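PDB 6EWJ: putative capsular polysaccharide biosynthesis protein from Streptococcus pneumoniae serotype 4, which probably works as a pyridoxal phosphate-dependent sugar aminotransferase, essential in the biosynthesis of pneumococcal teichoic acid. Local coordinates for residues A[92-97]-A[104-109]; A[66-71]-A[172-177]. All blocks are in the same frame, centred on the assembly; numbering follows the deposited sequence.

Interaction 1 (A[92-97]-A[104-109])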
ATOM      1  N   ALA A  92     -10.460   9.069   6.235  1.00 19.54           N
ATOM      2  CA  ALA A  92      -9.030   8.844   6.123  1.00 19.91           C
ATOM      3  C   ALA A  92      -8.137   9.835   6.925  1.00 21.37           C
ATOM      4  O   ALA A  92      -7.046   9.432   7.360  1.00 22.58           O
ATOM      5  CB  ALA A  92      -8.638   8.827   4.689  1.00 19.54           C
ATOM      6  N   SER A  93      -8.618  11.063   7.171  1.00 21.94           N
ATOM      7  CA  SER A  93      -7.880  12.014   8.025  1.00 23.51           C
ATOM      8  C   SER A  93      -7.747  11.474   9.459  1.00 23.38           C
ATOM      9  O   SER A  93      -6.812  11.844  10.154  1.00 25.55           O
ATOM     10  CB  SER A  93      -8.530  13.427   8.060  1.00 24.23           C
ATOM     11  OG  SER A  93      -9.075  13.838   6.802  1.00 25.61           O
ATOM     12  N   CYS A  94      -8.707  10.678   9.894  1.00 22.65           N
ATOM     13  CA  CYS A  94      -8.830  10.213  11.255  1.00 21.64           C
ATOM     14  C   CYS A  94      -8.413   8.775  11.483  1.00 20.80           C
ATOM     15  O   CYS A  94      -7.837   8.443  12.537  1.00 20.70           O
ATOM     16  CB  CYS A  94     -10.274  10.414  11.700  1.00 22.48           C
ATOM     17  SG  CYS A  94     -10.490  10.288  13.508  1.00 24.62           S
ATOM     18  N   SER A  95      -8.742   7.907  10.531  1.00 19.20           N
ATOM     19  CA  SER A  95      -8.451   6.488  10.654  1.00 19.05           C
ATOM     20  C   SER A  95      -6.975   6.206  10.890  1.00 18.52           C
ATOM     21  O   SER A  95      -6.631   5.313  11.655  1.00 19.47           O
ATOM     22  CB  SER A  95      -8.876   5.737   9.397  1.00 18.72           C
ATOM     23  OG  SER A  95      -8.184   6.193   8.268  1.00 17.65           O
ATOM     24  N   VAL A  96      -6.113   7.001  10.296  1.00 17.12           N
ATOM     25  CA  VAL A  96      -4.665   6.803  10.489  1.00 17.11           C
ATOM     26  C   VAL A  96      -4.213   7.023  11.930  1.00 17.69           C
ATOM     27  O   VAL A  96      -3.211   6.467  12.351  1.00 18.14           O
ATOM     28  CB  VAL A  96      -3.821   7.686   9.516  1.00 16.44           C
ATOM     29  CG1 VAL A  96      -4.142   7.374   8.039  1.00 15.87           C
ATOM     30  CG2 VAL A  96      -3.976   9.143   9.795  1.00 16.57           C
ATOM     31  N   ILE A  97      -4.945   7.863  12.669  1.00 18.04           N
ATOM     32  CA  ILE A  97      -4.670   8.112  14.074  1.00 18.78           C
ATOM     33  C   ILE A  97      -4.867   6.822  14.826  1.00 19.73           C
ATOM     34  O   ILE A  97      -4.016   6.413  15.652  1.00 20.50           O
ATOM     35  CB  ILE A  97      -5.585   9.189  14.652  1.00 19.06           C
ATOM     36  CG1 ILE A  97      -5.415  10.515  13.869  1.00 18.76           C
ATOM     37  CG2 ILE A  97      -5.282   9.390  16.132  1.00 19.80           C
ATOM     38  CD1 ILE A  97      -6.510  11.517  14.102  1.00 19.26           C
ATOM     39  N   PRO A 104      -7.833   9.857  18.652  1.00 23.76           N
ATOM     40  CA  PRO A 104      -8.343  11.048  17.945  1.00 23.10           C
ATOM     41  C   PRO A 104      -9.086  11.981  18.895  1.00 24.21           C
ATOM     42  O   PRO A 104      -9.745  11.497  19.814  1.00 24.00           O
ATOM     43  CB  PRO A 104      -9.332  10.469  16.939  1.00 22.37           C
ATOM     44  CG  PRO A 104      -9.021   8.980  16.887  1.00 22.31           C
ATOM     45  CD  PRO A 104      -8.522   8.624  18.244  1.00 22.92           C
ATOM     46  N   VAL A 105      -8.916  13.291  18.704  1.00 23.75           N
ATOM     47  CA  VAL A 105      -9.665  14.309  19.394  1.00 24.58           C
ATOM     48  C   VAL A 105     -10.297  15.206  18.320  1.00 24.43           C
ATOM     49  O   VAL A 105      -9.595  15.862  17.562  1.00 24.36           O
ATOM     50  CB  VAL A 105      -8.759  15.182  20.288  1.00 25.22           C
ATOM     51  CG1 VAL A 105      -9.564  16.278  20.942  1.00 26.07           C
ATOM     52  CG2 VAL A 105      -8.076  14.353  21.348  1.00 25.72           C
ATOM     53  N   MET A 106     -11.621  15.219  18.249  1.00 24.09           N
ATOM     54  CA  MET A 106     -12.334  15.950  17.216  1.00 22.92           C
ATOM     55  C   MET A 106     -12.691  17.330  17.731  1.00 23.14           C
ATOM     56  O   MET A 106     -12.957  17.495  18.939  1.00 23.71           O
ATOM     57  CB  MET A 106     -13.600  15.184  16.807  1.00 23.04           C
ATOM     58  CG  MET A 106     -13.305  13.820  16.206  1.00 23.14           C
ATOM     59  SD  MET A 106     -14.797  13.056  15.533  1.00 23.17           S
ATOM     60  CE  MET A 106     -14.134  11.402  15.364  1.00 23.22           C
ATOM     61  N   VAL A 107     -12.683  18.293  16.815  1.00 22.06           N
ATOM     62  CA  VAL A 107     -13.010  19.686  17.143  1.00 22.81           C
ATOM     63  C   VAL A 107     -14.090  20.165  16.177  1.00 21.96           C
ATOM     64  O   VAL A 107     -14.004  19.907  14.984  1.00 20.43           O
ATOM     65  CB  VAL A 107     -11.776  20.590  17.057  1.00 23.18           C
ATOM     66  CG1 VAL A 107     -12.138  22.033  17.355  1.00 24.05           C
ATOM     67  CG2 VAL A 107     -10.714  20.127  18.041  1.00 23.66           C
ATOM     68  N   ASP A 108     -15.091  20.875  16.717  1.00 21.96           N
ATOM     69  CA  ASP A 108     -16.192  21.367  15.914  1.00 21.81           C
ATOM     70  C   ASP A 108     -15.718  22.480  14.998  1.00 22.47           C
ATOM     71  O   ASP A 108     -14.640  23.071  15.220  1.00 23.50           O
ATOM     72  CB  ASP A 108     -17.379  21.869  16.781  1.00 22.12           C
ATOM     73  CG  ASP A 108     -18.702  21.819  16.049  1.00 21.56           C
ATOM     74  OD1 ASP A 108     -18.766  21.285  14.904  1.00 20.61           O
ATOM     75  OD2 ASP A 108     -19.710  22.271  16.622  1.00 21.95           O
ATOM     76  N   ILE A 109     -16.513  22.773  13.988  1.00 22.19           N
ATOM     77  CA  ILE A 109     -16.133  23.709  12.983  1.00 22.68           C
ATOM     78  C   ILE A 109     -16.856  25.033  13.221  1.00 23.95           C
ATOM     79  O   ILE A 109     -17.579  25.183  14.207  1.00 25.30           O
ATOM     80  CB  ILE A 109     -16.365  23.127  11.569  1.00 21.92           C
ATOM     81  CG1 ILE A 109     -17.848  22.884  11.290  1.00 22.11           C
ATOM     82  CG2 ILE A 109     -15.554  21.836  11.413  1.00 20.96           C
ATOM     83  CD1 ILE A 109     -18.185  22.761   9.821  1.00 21.80           C
TER
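Ile97 and Pro104 lie where helix 92-97 and strand 104-107 come closest in backbone, CA to CA 6.1 Å. The two short axes run roughly antiparallel (151°), approaching to 9.1 Å. No hydrogen bond crosses here; the contact is apolar and centres on the proline ring. The side chains of Ile97 and Pro104 lie alongside each other but point opposite ways, the CG2 methyl of Ile97 lying 3.6 Å from Pro104 N and 3.8 Å from Pro104 CG. One helical turn earlier, Cys94 meets the same ring mainly at CB, with SG 3.6 Å from Pro104 CB. Its thiol extends opposite the backbone nitrogen (chi1 -165°), which carries the sulfur out from the helix to the strand. Further along the strand, Met106 adds a looser touch through its extended chain, CE standing 4.2 Å from Cys94 SG. These buried side chains pack the helix of the beta-alpha-beta unit (strand 82-86, helix 92-99, strand 103-107) onto its second strand, the outermost of the sheet within this chain. Ile97 also rests on Val83 and Val85 of the parallel neighbour 82-86, while Val96 turns to helix 64-74 and Val105 and Val107 pack against helix 118-124.

Interaction 2 (A[66-71]-A[172-177])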
ATOM      1  N   ALA A  66      -1.622   6.446   3.083  1.00 15.64           N
ATOM      2  CA  ALA A  66      -0.259   6.013   3.376  1.00 15.71           C
ATOM      3  C   ALA A  66       0.651   7.152   3.826  1.00 15.94           C
ATOM      4  O   ALA A  66       1.426   6.994   4.788  1.00 16.06           O
ATOM      5  CB  ALA A  66       0.348   5.276   2.203  1.00 15.60           C
ATOM      6  N   ALA A  67       0.608   8.295   3.103  1.00 16.17           N
ATOM      7  CA  ALA A  67       1.460   9.419   3.420  1.00 16.70           C
ATOM      8  C   ALA A  67       1.174   9.981   4.787  1.00 17.24           C
ATOM      9  O   ALA A  67       2.085  10.220   5.585  1.00 16.63           O
ATOM     10  CB  ALA A  67       1.320  10.519   2.361  1.00 17.37           C
ATOM     11  N   LEU A  68      -0.116  10.211   5.078  1.00 17.79           N
ATOM     12  CA  LEU A  68      -0.503  10.752   6.384  1.00 18.10           C
ATOM     13  C   LEU A  68      -0.127   9.779   7.515  1.00 17.90           C
ATOM     14  O   LEU A  68       0.483  10.163   8.525  1.00 17.51           O
ATOM     15  CB  LEU A  68      -1.996  11.066   6.414  1.00 18.57           C
ATOM     16  CG  LEU A  68      -2.559  12.019   7.464  1.00 19.91           C
ATOM     17  CD1 LEU A  68      -1.828  13.361   7.542  1.00 20.43           C
ATOM     18  CD2 LEU A  68      -4.063  12.226   7.211  1.00 20.14           C
ATOM     19  N   GLU A  69      -0.432   8.505   7.347  1.00 17.83           N
ATOM     20  CA  GLU A  69       0.059   7.515   8.317  1.00 18.59           C
ATOM     21  C   GLU A  69       1.562   7.585   8.532  1.00 18.52           C
ATOM     22  O   GLU A  69       2.037   7.500   9.694  1.00 19.26           O
ATOM     23  CB  GLU A  69      -0.377   6.059   7.972  1.00 18.93           C
ATOM     24  CG  GLU A  69      -0.181   5.116   9.138  1.00 20.24           C
ATOM     25  CD  GLU A  69      -0.960   3.787   9.039  1.00 21.43           C
ATOM     26  OE1 GLU A  69      -2.012   3.719   8.360  1.00 22.31           O
ATOM     27  OE2 GLU A  69      -0.551   2.795   9.686  1.00 21.30           O
ATOM     28  N   LEU A  70       2.335   7.602   7.438  1.00 18.57           N
ATOM     29  CA  LEU A  70       3.803   7.593   7.590  1.00 18.58           C
ATOM     30  C   LEU A  70       4.321   8.819   8.302  1.00 19.14           C
ATOM     31  O   LEU A  70       5.249   8.719   9.089  1.00 19.27           O
ATOM     32  CB  LEU A  70       4.533   7.366   6.276  1.00 18.77           C
ATOM     33  CG  LEU A  70       4.424   5.930   5.705  1.00 18.17           C
ATOM     34  CD1 LEU A  70       5.464   5.764   4.612  1.00 18.15           C
ATOM     35  CD2 LEU A  70       4.553   4.824   6.745  1.00 18.19           C
ATOM     36  N   ILE A  71       3.709   9.967   8.046  1.00 18.79           N
ATOM     37  CA  ILE A  71       4.062  11.181   8.787  1.00 19.23           C
ATOM     38  C   ILE A  71       3.911  10.932  10.303  1.00 19.56           C
ATOM     39  O   ILE A  71       4.820  11.203  11.093  1.00 19.73           O
ATOM     40  CB  ILE A  71       3.206  12.390   8.327  1.00 19.38           C
ATOM     41  CG1 ILE A  71       3.576  12.763   6.882  1.00 19.10           C
ATOM     42  CG2 ILE A  71       3.408  13.575   9.268  1.00 20.01           C
ATOM     43  CD1 ILE A  71       2.626  13.724   6.203  1.00 19.10           C
ATOM     44  N   VAL A 172       2.909  19.512  16.255  1.00 25.73           N
ATOM     45  CA  VAL A 172       3.272  19.522  14.846  1.00 24.99           C
ATOM     46  C   VAL A 172       1.980  19.656  14.049  1.00 23.74           C
ATOM     47  O   VAL A 172       0.964  18.956  14.353  1.00 22.94           O
ATOM     48  CB  VAL A 172       4.094  18.259  14.469  1.00 24.62           C
ATOM     49  CG1 VAL A 172       4.312  18.176  12.957  1.00 24.12           C
ATOM     50  CG2 VAL A 172       5.440  18.244  15.194  1.00 25.54           C
ATOM     51  N   ILE A 173       1.994  20.519  13.019  1.00 22.83           N
ATOM     52  CA  ILE A 173       0.817  20.733  12.210  1.00 22.09           C
ATOM     53  C   ILE A 173       0.979  20.056  10.894  1.00 21.16           C
ATOM     54  O   ILE A 173       1.874  20.405  10.153  1.00 21.29           O
ATOM     55  CB  ILE A 173       0.486  22.223  12.006  1.00 22.57           C
ATOM     56  CG1 ILE A 173       0.322  22.904  13.365  1.00 23.37           C
ATOM     57  CG2 ILE A 173      -0.798  22.344  11.199  1.00 21.86           C
ATOM     58  CD1 ILE A 173       0.052  24.389  13.289  1.00 24.24           C
ATOM     59  N   VAL A 174       0.090  19.094  10.617  1.00 20.44           N
ATOM     60  CA  VAL A 174       0.168  18.254   9.435  1.00 19.61           C
ATOM     61  C   VAL A 174      -1.047  18.533   8.581  1.00 19.73           C
ATOM     62  O   VAL A 174      -2.177  18.166   8.945  1.00 20.09           O
ATOM     63  CB  VAL A 174       0.183  16.773   9.801  1.00 19.04           C
ATOM     64  CG1 VAL A 174       0.141  15.904   8.549  1.00 18.22           C
ATOM     65  CG2 VAL A 174       1.395  16.477  10.677  1.00 19.54           C
ATOM     66  N   SER A 175      -0.823  19.105   7.410  1.00 19.56           N
ATOM     67  CA  SER A 175      -1.904  19.386   6.473  1.00 19.26           C
ATOM     68  C   SER A 175      -2.417  18.150   5.740  1.00 18.80           C
ATOM     69  O   SER A 175      -1.628  17.480   5.021  1.00 18.27           O
ATOM     70  CB  SER A 175      -1.444  20.396   5.403  1.00 19.34           C
ATOM     71  OG  SER A 175      -2.474  20.526   4.404  1.00 19.60           O
ATOM     72  N   ASP A 176      -3.721  17.871   5.857  1.00 18.53           N
ATOM     73  CA  ASP A 176      -4.370  17.010   4.894  1.00 18.65           C
ATOM     74  C   ASP A 176      -4.747  17.788   3.656  1.00 18.21           C
ATOM     75  O   ASP A 176      -5.810  18.412   3.592  1.00 18.34           O
ATOM     76  CB  ASP A 176      -5.582  16.289   5.485  1.00 18.85           C
ATOM     77  CG  ASP A 176      -6.257  15.375   4.483  1.00 18.96           C
ATOM     78  OD1 ASP A 176      -5.866  15.336   3.291  1.00 18.60           O
ATOM     79  OD2 ASP A 176      -7.228  14.671   4.872  1.00 19.69           O
ATOM     80  N   SER A 177      -3.827  17.778   2.680  1.00 18.35           N
ATOM     81  CA  SER A 177      -4.001  18.439   1.367  1.00 18.16           C
ATOM     82  C   SER A 177      -4.414  17.490   0.237  1.00 17.37           C
ATOM     83  O   SER A 177      -4.053  17.666  -0.927  1.00 17.58           O
ATOM     84  CB  SER A 177      -2.732  19.183   0.990  1.00 19.10           C
ATOM     85  OG  SER A 177      -2.632  20.365   1.753  1.00 20.23           O
TER
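Leu68 and Ile71, one turn apart on helix 64-74, pack onto Val174 of strand 172-177, a strand in the mixed seven-stranded sheet of the large domain of the fold type I (aspartate aminotransferase-like) PLP enzymes. The contact between the two segments is wholly apolar and buried. Leu68 reaches the strand obliquely through its CD1 methyl, CG being placed opposite the backbone nitrogen (chi1 -161°); Ile71 meets Val174 tip to tip, its CG2 methyl 3.8 Å from Val174 CG2. Val174 CG1 is shared between the two, touching Leu68 CD1 and lying 4.1 Å from Ile71 CD1, while Val174 CG2 faces Ile71 alone of the helix side chains.

Polar bonds run from these segments to other parts of the chain. Asp176 OD2 is probably hydrogen-bonded to Ser93 OG of helix 92-99, and its other oxygen, OD1, bonds to the backbone N of Ala178, so both carboxylate oxygens have partners. On the helix, Glu69 forms a salt bridge with Arg73 and a hydrogen bond with His99. The Leu68 side chain lies about 6 Å from those of Ala64 and Thr65, which bind pyridoxal phosphate in another structure of this protein, placing this packing next to the cofactor site. The tightest spot is between methyls: Leu68 CD1 and Val174 CG1 are 3.4 Å apart, closer than carbons usually pack.

Overall arrangement
Interactions 1 and 2 have centres about 12 Å apart and both fasten helices to the same mixed sheet, in which strands 172-177 and 103-107 are separated by strands 129-132 and 82-86. Along the chain, helix 64-74 comes first, then helix 92-99 and strand 103-107, and finally strand 172-177, so interaction 1 falls between the two halves of interaction 2. Interaction 1 is local, interaction 2 long-range; the probable Ser93 OG-Asp176 OD2 hydrogen bond joins the beta-alpha-beta unit to strand 172-177, and Val96 packs on Leu68 and Glu69. Both helices thus lie close to the pyridoxal phosphate site, to which Ala64 and Thr65, starting helix 64-74, belong.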